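Local atomic coordinates of hypothetical protein (Mus musculus, PDB entry 1VKB), a protein that probably acts as a gamma-glutamylamine cyclotransferase of the AIG2-like family. Residues A[80-83]-A[84-88]; A[153-156]-A[157-160]. All coordinates share one frame; numbering follows the deposited sequence.

Two local contacts, each within a single run of chain, show how residues close in sequence organise a short piece of backbone, one at a helix start and one around a small ligand. Contact 1 (80-83 with 84-88) turns strand 76-82 of the mixed sheet into helix 84-93. Contact 2 (153-156 with 157-160) lies in the loop that follows strand 121-129, close to the chain's end, and its Y155 and R158 hold a formic acid, probably from the crystallisation liquor. The centres are 25 Å apart and the nearest atoms about 11 Å, so the two do not touch. Helix 84-93 nevertheless links them: it starts at contact 1, and its last residue, F93, forms a cation-pi pair with R158.

Contact 1 of 2, residues A[80-83]-A[84-88]; sequences YEVD and EQMLR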
# COMPACT_ATOMS: atom_id res chain seq x y z
N TYR A 80 1.54 -9.97 1.79
CA TYR A 80 0.49 -10.99 1.63
C TYR A 80 0.77 -11.82 0.41
O TYR A 80 1.34 -11.33 -0.55
CB TYR A 80 -0.91 -10.35 1.45
CG TYR A 80 -1.39 -9.72 2.72
CD1 TYR A 80 -0.90 -8.48 3.11
CD2 TYR A 80 -2.33 -10.34 3.52
CE1 TYR A 80 -1.31 -7.89 4.29
CE2 TYR A 80 -2.74 -9.76 4.72
CZ TYR A 80 -2.22 -8.53 5.08
OH TYR A 80 -2.58 -7.93 6.27
N GLU A 81 0.32 -13.06 0.43
CA GLU A 81 0.25 -13.85 -0.79
C GLU A 81 -1.22 -13.88 -1.21
O GLU A 81 -2.07 -14.28 -0.41
CB GLU A 81 0.83 -15.25 -0.58
CG GLU A 81 0.96 -15.99 -1.88
CD GLU A 81 1.67 -17.33 -1.77
OE1 GLU A 81 1.41 -18.07 -0.81
OE2 GLU A 81 2.47 -17.65 -2.67
N VAL A 82 -1.52 -13.44 -2.45
CA VAL A 82 -2.92 -13.34 -2.91
C VAL A 82 -3.12 -14.16 -4.19
O VAL A 82 -2.15 -14.46 -4.93
CB VAL A 82 -3.36 -11.88 -3.15
CG1 VAL A 82 -3.07 -11.02 -1.91
CG2 VAL A 82 -2.67 -11.27 -4.33
N ASP A 83 -4.36 -14.54 -4.46
CA ASP A 83 -4.66 -15.17 -5.72
C ASP A 83 -4.98 -14.13 -6.79
O ASP A 83 -5.08 -12.94 -6.52
CB ASP A 83 -5.74 -16.27 -5.57
CG ASP A 83 -7.11 -15.76 -5.24
OD1 ASP A 83 -7.36 -14.54 -5.13
OD2 ASP A 83 -8.04 -16.59 -5.05
N GLU A 84 -5.16 -14.59 -8.02
CA GLU A 84 -5.36 -13.71 -9.14
C GLU A 84 -6.67 -12.92 -9.02
O GLU A 84 -6.72 -11.75 -9.41
CB GLU A 84 -5.35 -14.53 -10.43
CG GLU A 84 -3.98 -15.13 -10.72
CD GLU A 84 -3.58 -16.28 -9.82
OE1 GLU A 84 -4.43 -16.95 -9.13
OE2 GLU A 84 -2.37 -16.53 -9.78
N GLN A 85 -7.70 -13.53 -8.45
CA GLN A 85 -9.00 -12.85 -8.27
C GLN A 85 -8.83 -11.67 -7.34
O GLN A 85 -9.36 -10.59 -7.59
CB GLN A 85 -10.04 -13.79 -7.68
CG GLN A 85 -11.43 -13.14 -7.48
CD GLN A 85 -12.45 -14.06 -6.81
OE1 GLN A 85 -12.14 -15.21 -6.45
NE2 GLN A 85 -13.67 -13.55 -6.63
N MET A 86 -8.16 -11.89 -6.22
CA MET A 86 -7.90 -10.83 -5.26
C MET A 86 -7.01 -9.75 -5.88
O MET A 86 -7.23 -8.57 -5.65
CB MET A 86 -7.21 -11.40 -4.02
CG MET A 86 -6.84 -10.35 -2.96
SD MET A 86 -8.22 -9.40 -2.27
CE MET A 86 -9.00 -10.64 -1.26
N LEU A 87 -5.99 -10.15 -6.63
CA LEU A 87 -5.14 -9.14 -7.30
C LEU A 87 -5.96 -8.23 -8.23
O LEU A 87 -5.80 -6.97 -8.24
CB LEU A 87 -3.99 -9.83 -8.07
CG LEU A 87 -2.89 -8.94 -8.60
CD1 LEU A 87 -2.19 -8.20 -7.46
CD2 LEU A 87 -1.90 -9.83 -9.40
N ARG A 88 -6.82 -8.85 -9.04
CA ARG A 88 -7.66 -8.03 -9.92
C ARG A 88 -8.68 -7.18 -9.12
O ARG A 88 -9.06 -6.08 -9.54
CB ARG A 88 -8.38 -8.89 -10.92
CG ARG A 88 -7.42 -9.53 -11.92
CD ARG A 88 -8.05 -10.48 -12.89
NE ARG A 88 -9.38 -10.07 -13.36
CZ ARG A 88 -9.62 -9.20 -14.33
NH1 ARG A 88 -8.64 -8.60 -14.98
NH2 ARG A 88 -10.87 -8.93 -14.66
O HOH W 1 -10.39 -16.99 -5.84
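D83 CG sits between its own backbone N and carbonyl carbon (chi1 68°), which turns OD1 forward to M86 N. M86 in turn has CG anti to its backbone N, and that CG meets V82.

D83 grips the helix start twice. M86 N donates to D83 OD1 at 3.0 Å, meeting the oxygen nearly along its C-O axis, and L87 N reaches D83 O at 2.9 Å. This is a classic N-cap: the side chain satisfies an amide that has no preceding helical carbonyl to use, and the backbone carbonyl opens the i to i+4 series. Here it marks the passage from strand 76-82 to helix 84-93, whose short segments run at 105° to each other. OD1 also accepts from L39 N, so the cap is tied to the chain beside the sheet. A lysine in place of D83 would probably leave M86 N and L39 N without their shared acceptor and set the helix start free to fray. The other carboxylate oxygen, D83 OD2, accepts from a water 2.5 Å away, which also donates to Q85 OE1.

Beside the cap, V82 CB packs 3.8 Å from M86 CG, the two side chains crossing at about a right angle. V82 CG2 approaches L87 CB more loosely, at 4.2 Å, and both residues also touch I16 of strand 14-18.

Contact 2 of 2, residues A[153-156]-A[157-160]; sequences LRYN and PREN. With FMT (formic acid), chain B.
Y155 and R158 meet through a bound formic acid, probably as formate, and polar bonds dominate this contact. Y155 OH donates to the ligand's O2 at 2.6 Å, and R158 NE gives a second bond to that oxygen at 2.8 Å. The other oxygen, O1, takes R158 NH2 at 2.6 Å with an N-H...O angle of 166°. The guanidinium therefore meets the ligand edge-on through two N-H groups, a bidentate pairing, while O2 also lies near the plane of the Y155 ring. R158 is extended from CG to NE, which carries its head out to the ligand; F93 adds a cation-pi contact. A water spans the two residues, donating to Y155 OH at 3.3 Å and accepting from R158 N. On N156, OD1 bonds to H60 ND1 and ND2 to E59 O.

After P157 the chain, in the loop after strand 121-129, makes a type I beta turn to N160, closed by N160 N to P157 O at 3.0 Å; Y155 lies two residues before it and R158 is its second residue.

Packing is looser. P157 N lies over one face of the Y155 ring, and Y155 CE2 touches P157 CB at 4.5 Å. N156 OD1 comes within 4.0 Å of N160 CB.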
# COMPACT_ATOMS: atom_id res chain seq x y z
N LEU A 153 -4.91 13.25 10.41
CA LEU A 153 -5.63 13.09 9.15
C LEU A 153 -6.17 11.66 8.99
O LEU A 153 -5.53 10.77 8.45
CB LEU A 153 -4.70 13.42 8.00
CG LEU A 153 -4.15 14.85 8.05
CD1 LEU A 153 -3.01 14.99 7.02
CD2 LEU A 153 -5.29 15.85 7.84
N ARG A 154 -7.37 11.46 9.51
CA ARG A 154 -8.02 10.19 9.53
C ARG A 154 -8.66 9.95 8.16
O ARG A 154 -9.26 10.86 7.54
CB ARG A 154 -9.05 10.22 10.66
CG ARG A 154 -9.76 8.92 10.97
CD ARG A 154 -11.03 9.11 11.86
NE ARG A 154 -11.49 7.85 12.40
CZ ARG A 154 -12.38 7.04 11.84
NH1 ARG A 154 -12.99 7.33 10.71
NH2 ARG A 154 -12.68 5.92 12.46
N TYR A 155 -8.53 8.73 7.68
CA TYR A 155 -9.10 8.35 6.41
C TYR A 155 -10.60 8.56 6.38
O TYR A 155 -11.30 8.28 7.35
CB TYR A 155 -8.78 6.88 6.13
CG TYR A 155 -9.48 6.36 4.91
CD1 TYR A 155 -9.02 6.65 3.63
CD2 TYR A 155 -10.62 5.55 5.03
CE1 TYR A 155 -9.64 6.12 2.51
CE2 TYR A 155 -11.26 5.02 3.90
CZ TYR A 155 -10.79 5.33 2.66
OH TYR A 155 -11.41 4.81 1.57
N ASN A 156 -11.09 9.10 5.28
CA ASN A 156 -12.53 9.14 5.08
C ASN A 156 -12.88 8.54 3.73
O ASN A 156 -12.09 8.62 2.76
CB ASN A 156 -13.12 10.51 5.40
CG ASN A 156 -12.66 11.57 4.51
OD1 ASN A 156 -13.09 11.63 3.35
ND2 ASN A 156 -11.77 12.42 5.00
N PRO A 157 -14.01 7.85 3.67
CA PRO A 157 -14.32 7.03 2.52
C PRO A 157 -14.68 7.85 1.29
O PRO A 157 -15.12 8.99 1.38
CB PRO A 157 -15.50 6.17 2.99
CG PRO A 157 -16.14 6.95 4.02
CD PRO A 157 -15.07 7.78 4.69
N ARG A 158 -14.48 7.22 0.14
CA ARG A 158 -14.43 7.94 -1.13
C ARG A 158 -15.65 8.74 -1.51
O ARG A 158 -15.51 9.81 -2.14
CB ARG A 158 -14.11 6.96 -2.25
CG ARG A 158 -12.64 6.64 -2.28
CD ARG A 158 -12.29 5.62 -3.34
NE ARG A 158 -11.04 4.93 -3.05
CZ ARG A 158 -10.49 4.03 -3.88
NH1 ARG A 158 -11.07 3.78 -5.06
NH2 ARG A 158 -9.35 3.41 -3.52
N GLU A 159 -16.85 8.27 -1.14
CA GLU A 159 -18.07 8.96 -1.51
C GLU A 159 -18.46 10.10 -0.60
O GLU A 159 -19.48 10.78 -0.84
CB GLU A 159 -19.23 7.96 -1.64
CG GLU A 159 -19.08 7.00 -2.82
CD GLU A 159 -19.11 7.72 -4.17
N ASN A 160 -17.67 10.35 0.44
CA ASN A 160 -17.86 11.55 1.27
C ASN A 160 -17.54 12.86 0.52
O ASN A 160 -16.59 12.94 -0.24
CB ASN A 160 -17.05 11.42 2.57
CG ASN A 160 -17.71 10.48 3.57
OD1 ASN A 160 -18.63 9.66 3.20
ND2 ASN A 160 -17.29 10.60 4.86
C FMT B . -8.77 4.27 -0.45
O1 FMT B . -7.97 4.15 -1.40
O2 FMT B . -9.90 4.82 -0.49
O HOH W 2 -14.29 3.99 0.29